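Side-chain contacts in B12-binding domain-containing protein (Kitasatospora setae, PDB 6WTE), which binds cobalamin and a [4Fe-4S] cluster and acts as a methyltransferase of the radical S-adenosylmethionine family, apparently by non-radical catalysis: residues 74-79 against 473-478; 195-200 against 245-250; 219-224 against 253-258; 413-418 against 461-466. All coordinates share one frame; numbering follows the deposited sequence. Where two conformers were deposited one is given.

Contact 1: residues 74-79 against 473-478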
loop_
_atom_site.group_PDB
_atom_site.type_symbol
_atom_site.label_atom_id
_atom_site.label_comp_id
_atom_site.label_asym_id
_atom_site.label_seq_id
_atom_site.Cartn_x
_atom_site.Cartn_y
_atom_site.Cartn_z
ATOM N N VAL A 74 8.597 -2.616 4.417
ATOM C CA VAL A 74 8.816 -1.201 4.114
ATOM C C VAL A 74 9.304 -0.468 5.368
ATOM O O VAL A 74 9.590 0.734 5.334
ATOM C CB VAL A 74 7.548 -0.588 3.473
ATOM C CG1 VAL A 74 7.624 0.916 3.282
ATOM C CG2 VAL A 74 7.312 -1.242 2.113
ATOM N N TYR A 75 9.489 -1.201 6.465
ATOM C CA TYR A 75 10.150 -0.643 7.644
ATOM C C TYR A 75 11.650 -0.611 7.384
ATOM O O TYR A 75 12.273 -1.665 7.220
ATOM C CB TYR A 75 9.859 -1.483 8.886
ATOM C CG TYR A 75 8.495 -1.285 9.500
ATOM C CD1 TYR A 75 8.102 -0.046 9.990
ATOM C CD2 TYR A 75 7.613 -2.350 9.626
ATOM C CE1 TYR A 75 6.854 0.132 10.571
ATOM C CE2 TYR A 75 6.366 -2.180 10.203
ATOM C CZ TYR A 75 5.992 -0.940 10.672
ATOM O OH TYR A 75 4.751 -0.772 11.247
ATOM N N ALA A 76 12.235 0.591 7.364
ATOM C CA ALA A 76 13.626 0.729 6.941
ATOM C C ALA A 76 14.594 0.010 7.873
ATOM O O ALA A 76 15.624 -0.502 7.419
ATOM C CB ALA A 76 14.000 2.210 6.835
ATOM N N PHE A 77 14.303 -0.029 9.169
ATOM C CA PHE A 77 15.201 -0.713 10.090
ATOM C C PHE A 77 15.076 -2.231 10.013
ATOM O O PHE A 77 15.974 -2.933 10.490
ATOM C CB PHE A 77 14.944 -0.244 11.526
ATOM C CG PHE A 77 13.489 -0.166 11.884
ATOM C CD1 PHE A 77 12.742 0.962 11.581
ATOM C CD2 PHE A 77 12.860 -1.231 12.516
ATOM C CE1 PHE A 77 11.399 1.030 11.899
ATOM C CE2 PHE A 77 11.515 -1.162 12.844
ATOM C CZ PHE A 77 10.786 -0.035 12.532
ATOM N N GLU A 78 14.017 -2.749 9.390
ATOM C CA GLU A 78 13.763 -4.185 9.357
ATOM C C GLU A 78 14.285 -4.850 8.091
ATOM O O GLU A 78 15.025 -5.834 8.174
ATOM C CB GLU A 78 12.262 -4.464 9.485
ATOM C CG GLU A 78 11.955 -5.938 9.695
ATOM C CD GLU A 78 10.473 -6.219 9.829
ATOM O OE1 GLU A 78 9.666 -5.278 9.660
ATOM O OE2 GLU A 78 10.122 -7.389 10.103
ATOM N N GLN A 79 13.920 -4.331 6.924
ATOM C CA GLN A 79 14.353 -4.886 5.645
ATOM C C GLN A 79 14.002 -6.372 5.552
ATOM O O GLN A 79 14.851 -7.242 5.329
ATOM C CB GLN A 79 15.847 -4.635 5.440
ATOM C CG GLN A 79 16.142 -3.153 5.288
ATOM C CD GLN A 79 17.610 -2.835 5.371
ATOM O OE1 GLN A 79 18.454 -3.615 4.931
ATOM N NE2 GLN A 79 17.931 -1.685 5.949
ATOM N N LEU A 473 18.079 -4.833 0.535
ATOM C CA LEU A 473 17.026 -3.827 0.470
ATOM C C LEU A 473 17.610 -2.472 0.843
ATOM O O LEU A 473 18.122 -2.302 1.955
ATOM C CB LEU A 473 15.873 -4.192 1.400
ATOM C CG LEU A 473 14.833 -5.189 0.882
ATOM C CD1 LEU A 473 15.459 -6.536 0.539
ATOM C CD2 LEU A 473 13.731 -5.357 1.922
ATOM N N VAL A 474 17.527 -1.516 -0.081
ATOM C CA VAL A 474 18.216 -0.233 0.034
ATOM C C VAL A 474 17.340 0.769 0.774
ATOM O O VAL A 474 16.119 0.812 0.569
ATOM C CB VAL A 474 18.598 0.282 -1.364
ATOM C CG1 VAL A 474 19.205 1.647 -1.277
ATOM C CG2 VAL A 474 19.578 -0.683 -2.020
ATOM N N CYS A 475 17.970 1.589 1.628
ATOM C CA CYS A 475 17.288 2.589 2.443
ATOM C C CYS A 475 18.060 3.898 2.428
ATOM O O CYS A 475 19.248 3.940 2.101
ATOM C CB CYS A 475 17.147 2.140 3.900
ATOM S SG CYS A 475 16.227 0.602 4.079
ATOM N N TYR A 476 17.362 4.965 2.809
ATOM C CA TYR A 476 17.974 6.246 3.126
ATOM C C TYR A 476 17.667 6.594 4.575
ATOM O O TYR A 476 16.542 6.397 5.045
ATOM C CB TYR A 476 17.463 7.379 2.227
ATOM C CG TYR A 476 18.097 8.711 2.576
ATOM C CD1 TYR A 476 19.310 9.089 2.019
ATOM C CD2 TYR A 476 17.493 9.580 3.482
ATOM C CE1 TYR A 476 19.905 10.289 2.339
ATOM C CE2 TYR A 476 18.079 10.785 3.813
ATOM C CZ TYR A 476 19.286 11.139 3.236
ATOM O OH TYR A 476 19.872 12.336 3.566
ATOM N N PHE A 477 18.677 7.097 5.274
ATOM C CA PHE A 477 18.516 7.630 6.617
ATOM C C PHE A 477 19.482 8.792 6.769
ATOM O O PHE A 477 20.675 8.639 6.502
ATOM C CB PHE A 477 18.786 6.552 7.672
ATOM C CG PHE A 477 18.359 6.934 9.054
ATOM C CD1 PHE A 477 17.056 7.345 9.307
ATOM C CD2 PHE A 477 19.257 6.872 10.107
ATOM C CE1 PHE A 477 16.658 7.695 10.583
ATOM C CE2 PHE A 477 18.864 7.224 11.391
ATOM C CZ PHE A 477 17.565 7.632 11.629
ATOM N N SER A 478 18.961 9.938 7.186
ATOM C CA SER A 478 19.748 11.159 7.223
ATOM C C SER A 478 21.048 10.951 7.993
ATOM O O SER A 478 21.014 10.516 9.153
ATOM C CB SER A 478 18.956 12.284 7.878
ATOM O OG SER A 478 19.804 13.407 8.051
HETATM O O HOH W 1 18.530 -5.838 3.306
#
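Q79 lays its side chain over L473 and C475 and accounts for most of the surface that segment 74-79 loses to segment 473-478. Its CG stands beside the backbone N (chi1 -66°) and the chain runs on extended, which brings the amide across the backbone of 473-475. At the near end the aliphatic parts meet, Q79 CG lying 4.0 Å from L473 CB, while L473 CD2 packs against the backbone of Q79. Q79 NE2 donates to A76 O at 3.0 Å, nearly in line with that carbonyl and close to the plane of the amide, and it also bonds to Q437 OE1. Q79 OE1 accepts from N439 N and from a water at 2.8 Å that accepts from L473 N, 3.0 Å away. These bonds fix which way round the amide sits: OE1 comes to 3.3 Å from L473 O, two acceptors side by side, and NE2 faces the sulfur. The contact joins the cobalamin-binding loop that follows strand 63-67 of the B12 domain, where V74 and Y75 touch the cofactor, to strand 475-476, an antiparallel partner of strand 404-412 in the radical SAM sheet. C475 SG lies against the place where the Q79 amide closes on A76, 3.4 Å from Q79 NE2 and 3.9 Å from A76 CB. W495 of helix 491-503 packs against both A76 and Q79.

Contact 2: residues 195-200 against 245-250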
loop_
_atom_site.group_PDB
_atom_site.type_symbol
_atom_site.label_atom_id
_atom_site.label_comp_id
_atom_site.label_asym_id
_atom_site.label_seq_id
_atom_site.Cartn_x
_atom_site.Cartn_y
_atom_site.Cartn_z
ATOM N N SER A 195 -17.961 -0.031 -13.075
ATOM C CA SER A 195 -18.619 -1.167 -12.447
ATOM C C SER A 195 -18.662 -1.032 -10.932
ATOM O O SER A 195 -17.813 -0.385 -10.312
ATOM C CB SER A 195 -17.909 -2.475 -12.797
ATOM O OG SER A 195 -17.659 -2.576 -14.186
ATOM N N VAL A 196 -19.669 -1.667 -10.342
ATOM C CA VAL A 196 -19.655 -1.977 -8.918
ATOM C C VAL A 196 -18.801 -3.223 -8.739
ATOM O O VAL A 196 -19.056 -4.255 -9.366
ATOM C CB VAL A 196 -21.079 -2.199 -8.386
ATOM C CG1 VAL A 196 -21.038 -2.679 -6.945
ATOM C CG2 VAL A 196 -21.908 -0.929 -8.525
ATOM N N TYR A 197 -17.777 -3.135 -7.899
ATOM C CA TYR A 197 -16.935 -4.297 -7.646
ATOM C C TYR A 197 -17.685 -5.235 -6.708
ATOM O O TYR A 197 -18.114 -4.823 -5.626
ATOM C CB TYR A 197 -15.587 -3.879 -7.059
ATOM C CG TYR A 197 -14.847 -2.815 -7.857
ATOM C CD1 TYR A 197 -14.987 -2.709 -9.243
ATOM C CD2 TYR A 197 -14.019 -1.904 -7.215
ATOM C CE1 TYR A 197 -14.316 -1.721 -9.957
ATOM C CE2 TYR A 197 -13.341 -0.934 -7.919
ATOM C CZ TYR A 197 -13.496 -0.838 -9.284
ATOM O OH TYR A 197 -12.813 0.152 -9.967
ATOM N N ARG A 198 -17.895 -6.476 -7.138
ATOM C CA ARG A 198 -18.698 -7.404 -6.352
ATOM C C ARG A 198 -17.873 -7.924 -5.179
ATOM O O ARG A 198 -16.765 -8.439 -5.361
ATOM C CB ARG A 198 -19.226 -8.535 -7.232
ATOM C CG ARG A 198 -20.298 -8.043 -8.209
ATOM C CD ARG A 198 -20.958 -9.159 -9.003
ATOM N NE ARG A 198 -20.058 -9.732 -9.999
ATOM C CZ ARG A 198 -19.922 -9.279 -11.243
ATOM N NH1 ARG A 198 -20.632 -8.240 -11.661
ATOM N NH2 ARG A 198 -19.073 -9.875 -12.072
ATOM N N ARG A 199 -18.402 -7.744 -3.972
ATOM C CA ARG A 199 -17.728 -8.129 -2.737
ATOM C C ARG A 199 -18.561 -9.225 -2.096
ATOM O O ARG A 199 -19.657 -8.962 -1.592
ATOM C CB ARG A 199 -17.570 -6.937 -1.792
ATOM C CG ARG A 199 -17.174 -5.638 -2.486
ATOM C CD ARG A 199 -15.789 -5.735 -3.160
ATOM N NE ARG A 199 -14.706 -5.893 -2.192
ATOM C CZ ARG A 199 -14.253 -4.915 -1.412
ATOM N NH1 ARG A 199 -14.801 -3.705 -1.482
ATOM N NH2 ARG A 199 -13.260 -5.143 -0.558
ATOM N N ARG A 200 -18.048 -10.448 -2.123
ATOM C CA ARG A 200 -18.804 -11.613 -1.699
ATOM C C ARG A 200 -18.262 -12.139 -0.379
ATOM O O ARG A 200 -17.140 -11.832 0.026
ATOM C CB ARG A 200 -18.749 -12.712 -2.769
ATOM C CG ARG A 200 -19.336 -12.311 -4.120
ATOM C CD ARG A 200 -19.097 -13.417 -5.145
ATOM N NE ARG A 200 -19.848 -13.234 -6.387
ATOM C CZ ARG A 200 -19.301 -12.949 -7.566
ATOM N NH1 ARG A 200 -17.985 -12.803 -7.678
ATOM N NH2 ARG A 200 -20.071 -12.814 -8.640
ATOM N N GLY A 245 -8.272 8.426 -11.771
ATOM C CA GLY A 245 -9.329 7.671 -12.414
ATOM C C GLY A 245 -10.470 7.554 -11.426
ATOM O O GLY A 245 -10.447 6.685 -10.553
ATOM N N GLN A 246 -11.447 8.457 -11.524
ATOM C CA GLN A 246 -12.526 8.537 -10.549
ATOM C C GLN A 246 -13.603 7.512 -10.872
ATOM O O GLN A 246 -14.058 7.419 -12.014
ATOM C CB GLN A 246 -13.140 9.937 -10.546
ATOM C CG GLN A 246 -12.183 11.058 -10.184
ATOM C CD GLN A 246 -12.839 12.424 -10.266
ATOM O OE1 GLN A 246 -13.936 12.567 -10.805
ATOM N NE2 GLN A 246 -12.166 13.437 -9.733
ATOM N N ARG A 247 -14.030 6.764 -9.860
ATOM C CA ARG A 247 -15.134 5.838 -10.051
ATOM C C ARG A 247 -16.461 6.582 -10.021
ATOM O O ARG A 247 -16.605 7.619 -9.360
ATOM C CB ARG A 247 -15.136 4.755 -8.976
ATOM C CG ARG A 247 -13.900 3.883 -8.933
ATOM C CD ARG A 247 -14.056 2.830 -7.852
ATOM N NE ARG A 247 -15.188 1.944 -8.131
ATOM C CZ ARG A 247 -15.748 1.131 -7.241
ATOM N NH1 ARG A 247 -15.283 1.079 -5.999
ATOM N NH2 ARG A 247 -16.773 0.365 -7.595
ATOM N N GLU A 248 -17.437 6.034 -10.740
ATOM C CA GLU A 248 -18.798 6.555 -10.686
ATOM C C GLU A 248 -19.293 6.583 -9.248
ATOM O O GLU A 248 -19.201 5.586 -8.528
ATOM C CB GLU A 248 -19.728 5.688 -11.541
ATOM C CG GLU A 248 -19.489 5.733 -13.047
ATOM C CD GLU A 248 -19.958 7.025 -13.709
ATOM O OE1 GLU A 248 -19.719 8.125 -13.167
ATOM O OE2 GLU A 248 -20.579 6.934 -14.789
ATOM N N LEU A 249 -19.817 7.736 -8.831
ATOM C CA LEU A 249 -20.231 7.903 -7.442
ATOM C C LEU A 249 -21.265 6.857 -7.050
ATOM O O LEU A 249 -21.167 6.248 -5.979
ATOM C CB LEU A 249 -20.789 9.310 -7.239
ATOM C CG LEU A 249 -19.795 10.447 -7.493
ATOM C CD1 LEU A 249 -20.539 11.770 -7.606
ATOM C CD2 LEU A 249 -18.758 10.506 -6.392
ATOM N N ALA A 250 -22.245 6.613 -7.919
ATOM C CA ALA A 250 -23.285 5.642 -7.596
ATOM C C ALA A 250 -22.714 4.239 -7.432
ATOM O O ALA A 250 -23.201 3.468 -6.596
ATOM C CB ALA A 250 -24.366 5.649 -8.673
HETATM O O HOH W 2 -15.912 1.650 -10.859
#
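The guanidinium of R247 lies flat on the ring of Y197, planes 13° apart, in a close cation-pi stack with R247 CZ 3.6 Å from the ring centroid. The overlap is tightest toward one side of the ring, where Y197 CE2 comes within 3.2 Å of R247 CZ. At the edge of the group, R247 NH2 donates to S195 O at 3.0 Å, in the carbonyl plane. R247 NH2 also forms a salt bridge with E255 OE1, and R247 NH1 bonds to L222 O. A bend at chi3 (62°) turns the guanidinium onto the ring. The edge of the guanidinium is looser and wetter than its stacked face. A water bridges R247 NE and S195 O, 2.8 Å from each, and partly exposed V196 approaches no closer than 3.9 Å, its CA to R247 NH2. Y197 OH finds its partner in D192 O. Helix 20-31 packs on Y197 and R247 through Y20, helix 249-261 begins just beyond R247, and the backbone of R247 pairs with T223, next to strand 224-225.

Contact 3: residues 219-224 against 253-258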
loop_
_atom_site.group_PDB
_atom_site.type_symbol
_atom_site.label_atom_id
_atom_site.label_comp_id
_atom_site.label_asym_id
_atom_site.label_seq_id
_atom_site.Cartn_x
_atom_site.Cartn_y
_atom_site.Cartn_z
ATOM N N GLY A 219 -13.510 -3.487 6.102
ATOM C CA GLY A 219 -13.959 -3.319 4.736
ATOM C C GLY A 219 -13.074 -2.320 4.012
ATOM O O GLY A 219 -12.579 -1.355 4.598
ATOM N N SER A 220 -12.830 -2.586 2.741
ATOM C CA SER A 220 -12.057 -1.691 1.900
ATOM C C SER A 220 -12.970 -1.129 0.821
ATOM O O SER A 220 -13.832 -1.835 0.294
ATOM C CB SER A 220 -10.877 -2.435 1.270
ATOM O OG SER A 220 -11.302 -3.711 0.814
ATOM N N ILE A 221 -12.794 0.145 0.496
ATOM C CA ILE A 221 -13.562 0.745 -0.586
ATOM C C ILE A 221 -12.656 1.704 -1.338
ATOM O O ILE A 221 -12.046 2.596 -0.741
ATOM C CB ILE A 221 -14.834 1.464 -0.092
ATOM C CG1 ILE A 221 -15.593 2.060 -1.280
ATOM C CG2 ILE A 221 -14.504 2.528 0.953
ATOM C CD1 ILE A 221 -16.190 1.007 -2.226
ATOM N N LEU A 222 -12.568 1.509 -2.647
ATOM C CA LEU A 222 -11.827 2.393 -3.527
ATOM C C LEU A 222 -12.786 3.418 -4.113
ATOM O O LEU A 222 -13.875 3.061 -4.571
ATOM C CB LEU A 222 -11.172 1.584 -4.646
ATOM C CG LEU A 222 -10.446 2.404 -5.707
ATOM C CD1 LEU A 222 -9.225 3.064 -5.096
ATOM C CD2 LEU A 222 -10.060 1.500 -6.876
ATOM N N THR A 223 -12.393 4.691 -4.091
ATOM C CA THR A 223 -13.202 5.714 -4.743
ATOM C C THR A 223 -12.543 6.300 -5.981
ATOM O O THR A 223 -13.247 6.748 -6.893
ATOM C CB THR A 223 -13.554 6.846 -3.757
ATOM O OG1 THR A 223 -12.534 7.856 -3.755
ATOM C CG2 THR A 223 -13.729 6.295 -2.340
ATOM N N LYS A 224 -11.219 6.257 -6.063
ATOM C CA LYS A 224 -10.505 6.816 -7.202
ATOM C C LYS A 224 -9.086 6.266 -7.211
ATOM O O LYS A 224 -8.463 6.130 -6.154
ATOM C CB LYS A 224 -10.488 8.349 -7.145
ATOM C CG LYS A 224 -9.888 8.909 -5.861
ATOM C CD LYS A 224 -10.557 10.216 -5.451
ATOM C CE LYS A 224 -10.090 10.654 -4.071
ATOM N NZ LYS A 224 -10.919 11.767 -3.523
ATOM N N VAL A 253 -20.899 3.995 -3.928
ATOM C CA VAL A 253 -21.819 3.902 -2.800
ATOM C C VAL A 253 -22.602 2.589 -2.844
ATOM O O VAL A 253 -22.891 2.001 -1.797
ATOM C CB VAL A 253 -22.748 5.129 -2.744
ATOM C CG1 VAL A 253 -23.611 5.066 -1.497
ATOM C CG2 VAL A 253 -21.920 6.421 -2.748
ATOM N N ASP A 254 -22.958 2.107 -4.045
ATOM C CA ASP A 254 -23.566 0.778 -4.163
ATOM C C ASP A 254 -22.689 -0.288 -3.512
ATOM O O ASP A 254 -23.185 -1.168 -2.793
ATOM C CB ASP A 254 -23.786 0.403 -5.635
ATOM C CG ASP A 254 -25.051 1.000 -6.231
ATOM O OD1 ASP A 254 -25.803 1.707 -5.526
ATOM O OD2 ASP A 254 -25.297 0.729 -7.427
ATOM N N GLU A 255 -21.381 -0.231 -3.774
ATOM C CA GLU A 255 -20.455 -1.203 -3.202
ATOM C C GLU A 255 -20.377 -1.083 -1.685
ATOM O O GLU A 255 -20.387 -2.097 -0.976
ATOM C CB GLU A 255 -19.074 -1.016 -3.821
ATOM C CG GLU A 255 -18.039 -2.016 -3.353
ATOM C CD GLU A 255 -16.757 -1.908 -4.157
ATOM O OE1 GLU A 255 -16.816 -1.345 -5.269
ATOM O OE2 GLU A 255 -15.707 -2.380 -3.682
ATOM N N MET A 256 -20.275 0.150 -1.174
ATOM C CA MET A 256 -20.272 0.355 0.271
ATOM C C MET A 256 -21.560 -0.152 0.895
ATOM O O MET A 256 -21.541 -0.741 1.980
ATOM C CB MET A 256 -20.082 1.835 0.597
ATOM C CG MET A 256 -18.771 2.391 0.092
ATOM S SD MET A 256 -18.636 4.165 0.358
ATOM C CE MET A 256 -18.391 4.218 2.135
ATOM N N GLU A 257 -22.690 0.072 0.220
ATOM C CA GLU A 257 -23.965 -0.407 0.734
ATOM C C GLU A 257 -23.992 -1.928 0.773
ATOM O O GLU A 257 -24.498 -2.520 1.731
ATOM C CB GLU A 257 -25.111 0.137 -0.123
ATOM C CG GLU A 257 -26.489 -0.032 0.489
ATOM C CD GLU A 257 -27.572 0.612 -0.351
ATOM O OE1 GLU A 257 -27.397 1.780 -0.762
ATOM O OE2 GLU A 257 -28.601 -0.048 -0.596
ATOM N N SER A 258 -23.426 -2.574 -0.255
ATOM C CA SER A 258 -23.363 -4.033 -0.285
ATOM C C SER A 258 -22.514 -4.571 0.858
ATOM O O SER A 258 -22.884 -5.560 1.504
ATOM C CB SER A 258 -22.805 -4.510 -1.626
ATOM O OG SER A 258 -22.757 -5.930 -1.668
#
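I221 reaches from strand 219-221 into the angle between M256 and E255 on residues 253-258 of helix 249-261. The apolar part is tight: I221 CG1 presses on M256 CG at 3.5 Å, closer than usual for two carbons, with M256 nearly perpendicular to the isoleucine. M256 SD stays 4.0 Å from I221 CG1. Strand 219-221 and the helical segment 253-258 run antiparallel, their axes 9.3 Å apart at closest approach, with 174° between their N-to-C directions, as in a beta-alpha-beta unit of the radical SAM partial barrel, in which helix 249-261, reached after the cluster-binding loop, returns the chain to the parallel neighbour 266-269. The second kind of contact sets a methyl against a carboxylate. With CG1 opposite the backbone N (chi1 -180°), I221 leads CD1 to 3.5 Å from E255 CD and along that extended glutamate, the two chains lying head to tail. No hydrogen bond crosses between the segments; the buried carboxylate has its partners outside them: a salt bridge to R199 NH1 and a hydrogen bond to Y20 OH at OE2, with R247 on OE1. These two arginines would favour the charged form of E255. R199 NH1 also bonds to S220 O, tying the carboxylate to the strand, whose S220 touches cobalamin.

Contact 4: residues 413-418 against 461-466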
loop_
_atom_site.group_PDB
_atom_site.type_symbol
_atom_site.label_atom_id
_atom_site.label_comp_id
_atom_site.label_asym_id
_atom_site.label_seq_id
_atom_site.Cartn_x
_atom_site.Cartn_y
_atom_site.Cartn_z
ATOM N N LEU A 413 13.996 2.766 -0.177
ATOM C CA LEU A 413 14.075 3.409 -1.482
ATOM C C LEU A 413 13.553 2.497 -2.582
ATOM O O LEU A 413 13.843 1.302 -2.597
ATOM C CB LEU A 413 15.519 3.801 -1.796
ATOM C CG LEU A 413 16.116 4.838 -0.841
ATOM C CD1 LEU A 413 17.561 5.088 -1.183
ATOM C CD2 LEU A 413 15.315 6.125 -0.906
ATOM N N PHE A 414 12.808 3.081 -3.518
ATOM C CA PHE A 414 12.233 2.373 -4.649
ATOM C C PHE A 414 12.576 3.102 -5.941
ATOM O O PHE A 414 12.852 4.307 -5.924
ATOM C CB PHE A 414 10.712 2.239 -4.483
ATOM C CG PHE A 414 10.322 1.251 -3.425
ATOM C CD1 PHE A 414 10.282 1.628 -2.089
ATOM C CD2 PHE A 414 10.024 -0.060 -3.760
ATOM C CE1 PHE A 414 9.937 0.716 -1.106
ATOM C CE2 PHE A 414 9.676 -0.975 -2.781
ATOM C CZ PHE A 414 9.635 -0.584 -1.454
ATOM N N PRO A 415 12.610 2.385 -7.070
ATOM C CA PRO A 415 13.192 2.969 -8.292
ATOM C C PRO A 415 12.425 4.161 -8.837
ATOM O O PRO A 415 13.045 5.080 -9.388
ATOM C CB PRO A 415 13.187 1.792 -9.280
ATOM C CG PRO A 415 12.174 0.827 -8.727
ATOM C CD PRO A 415 12.288 0.956 -7.248
ATOM N N TYR A 416 11.102 4.182 -8.712
ATOM C CA TYR A 416 10.336 5.260 -9.321
ATOM C C TYR A 416 9.794 6.191 -8.252
ATOM O O TYR A 416 8.600 6.496 -8.211
ATOM C CB TYR A 416 9.228 4.683 -10.197
ATOM C CG TYR A 416 9.810 3.726 -11.198
ATOM C CD1 TYR A 416 10.626 4.192 -12.218
ATOM C CD2 TYR A 416 9.595 2.356 -11.094
ATOM C CE1 TYR A 416 11.195 3.327 -13.133
ATOM C CE2 TYR A 416 10.160 1.471 -12.012
ATOM C CZ TYR A 416 10.963 1.969 -13.024
ATOM O OH TYR A 416 11.534 1.124 -13.942
ATOM N N THR A 417 10.681 6.620 -7.370
ATOM C CA THR A 417 10.419 7.698 -6.444
ATOM C C THR A 417 11.464 8.778 -6.666
ATOM O O THR A 417 12.599 8.474 -7.045
ATOM C CB THR A 417 10.468 7.235 -4.984
ATOM O OG1 THR A 417 11.804 6.835 -4.648
ATOM C CG2 THR A 417 9.513 6.067 -4.758
ATOM N N PRO A 418 11.108 10.046 -6.482
ATOM C CA PRO A 418 12.117 11.100 -6.638
ATOM C C PRO A 418 13.351 10.863 -5.780
ATOM O O PRO A 418 14.472 11.127 -6.240
ATOM C CB PRO A 418 11.348 12.367 -6.235
ATOM C CG PRO A 418 9.919 12.052 -6.594
ATOM C CD PRO A 418 9.751 10.595 -6.277
ATOM N N ARG A 461 15.787 -3.818 -9.933
ATOM C CA ARG A 461 16.203 -4.855 -8.994
ATOM C C ARG A 461 17.281 -4.364 -8.034
ATOM O O ARG A 461 17.396 -4.893 -6.926
ATOM C CB ARG A 461 16.678 -6.097 -9.755
ATOM C CG ARG A 461 18.023 -5.936 -10.452
ATOM C CD ARG A 461 18.234 -7.026 -11.505
ATOM N NE ARG A 461 19.548 -6.893 -12.122
ATOM C CZ ARG A 461 19.813 -7.123 -13.406
ATOM N NH1 ARG A 461 18.849 -7.490 -14.245
ATOM N NH2 ARG A 461 21.053 -6.968 -13.854
ATOM N N GLN A 462 18.069 -3.357 -8.427
ATOM C CA GLN A 462 19.190 -2.923 -7.597
ATOM C C GLN A 462 18.731 -2.340 -6.267
ATOM O O GLN A 462 19.523 -2.269 -5.322
ATOM C CB GLN A 462 20.040 -1.889 -8.346
ATOM C CG GLN A 462 19.271 -0.626 -8.676
ATOM C CD GLN A 462 20.087 0.412 -9.430
ATOM O OE1 GLN A 462 21.311 0.445 -9.347
ATOM N NE2 GLN A 462 19.394 1.279 -10.162
ATOM N N PHE A 463 17.479 -1.914 -6.170
ATOM C CA PHE A 463 16.997 -1.390 -4.903
ATOM C C PHE A 463 16.629 -2.485 -3.910
ATOM O O PHE A 463 16.374 -2.179 -2.740
ATOM C CB PHE A 463 15.805 -0.467 -5.154
ATOM C CG PHE A 463 16.179 0.811 -5.845
ATOM C CD1 PHE A 463 16.317 0.853 -7.224
ATOM C CD2 PHE A 463 16.420 1.972 -5.111
ATOM C CE1 PHE A 463 16.673 2.013 -7.866
ATOM C CE2 PHE A 463 16.783 3.156 -5.749
ATOM C CZ PHE A 463 16.906 3.180 -7.128
ATOM N N MET A 464 16.609 -3.746 -4.343
ATOM C CA MET A 464 16.267 -4.868 -3.479
ATOM C C MET A 464 17.303 -5.986 -3.471
ATOM O O MET A 464 17.349 -6.750 -2.499
ATOM C CB MET A 464 14.909 -5.452 -3.898
ATOM C CG MET A 464 14.334 -6.491 -2.958
ATOM S SD MET A 464 12.590 -6.760 -3.290
ATOM C CE MET A 464 11.897 -5.192 -2.784
ATOM N N PHE A 465 18.126 -6.110 -4.511
ATOM C CA PHE A 465 19.082 -7.197 -4.639
ATOM C C PHE A 465 20.461 -6.642 -4.961
ATOM O O PHE A 465 20.588 -5.640 -5.667
ATOM C CB PHE A 465 18.685 -8.172 -5.756
ATOM C CG PHE A 465 17.317 -8.767 -5.595
ATOM C CD1 PHE A 465 17.139 -9.930 -4.864
ATOM C CD2 PHE A 465 16.216 -8.188 -6.206
ATOM C CE1 PHE A 465 15.884 -10.490 -4.722
ATOM C CE2 PHE A 465 14.953 -8.745 -6.069
ATOM C CZ PHE A 465 14.788 -9.900 -5.327
ATOM N N ASP A 466 21.496 -7.310 -4.462
ATOM C CA ASP A 466 22.841 -6.916 -4.848
ATOM C C ASP A 466 23.232 -7.604 -6.158
ATOM O O ASP A 466 22.431 -8.298 -6.791
ATOM C CB ASP A 466 23.842 -7.190 -3.718
ATOM C CG ASP A 466 24.064 -8.676 -3.438
ATOM O OD1 ASP A 466 23.614 -9.551 -4.208
ATOM O OD2 ASP A 466 24.720 -8.965 -2.414
HETATM O O HOH W 3 13.186 -1.443 -3.297
#
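F463 carries this contact, laying one face of its ring against the backbone of F414 and P415. R461 O accepts from M464 N and F465 N, closing the turn on which F463 sits. With CG anti to its carbonyl carbon (chi1 -69°), the F463 ring is directed at the other segment. P415 CA stands over the ring face, 3.9 Å from the centroid and 22° off the normal, a CH-pi contact, and P415 CB adds an apolar touch 3.8 Å from F463 CE1. F414 C lies over the same face, nearer its centre. L413 CB packs 3.9 Å from F463 CD2. At the backbone of F463 a water donates to L413 O at 2.9 Å and, weakly, to F463 O. M464 follows and turns to V83 of helix 83-96. Segment 413-418 is the loop after strand 404-412 of the radical SAM sheet, leading to the N-cap T417 of helix 418-427; its F414 touches cobalamin, consistent with F463 backing the loop that lines this part of the cofactor pocket.

In the fold
From the N terminus, residues 74-79 of the B12 domain meet 473-478 almost four hundred residues later, so contact 1 ties that domain to the radical SAM sheet and closes a long loop in which the other three are nested. Contacts 2 and 3 cross, their segments alternating; they touch through side chains and tie the loop before helix 209-214 and strand 219-221 to helix 249-261. Contact 4 follows in series, joins the loop after strand 404-412 to that before strand 475-476, and touches contact 1, V474 probably bonding through its backbone to both L413 and F463. Contacts 1 and 4 lie across the chain's centre from 2 and 3; cobalamin touches residues of 1, 3 and 4.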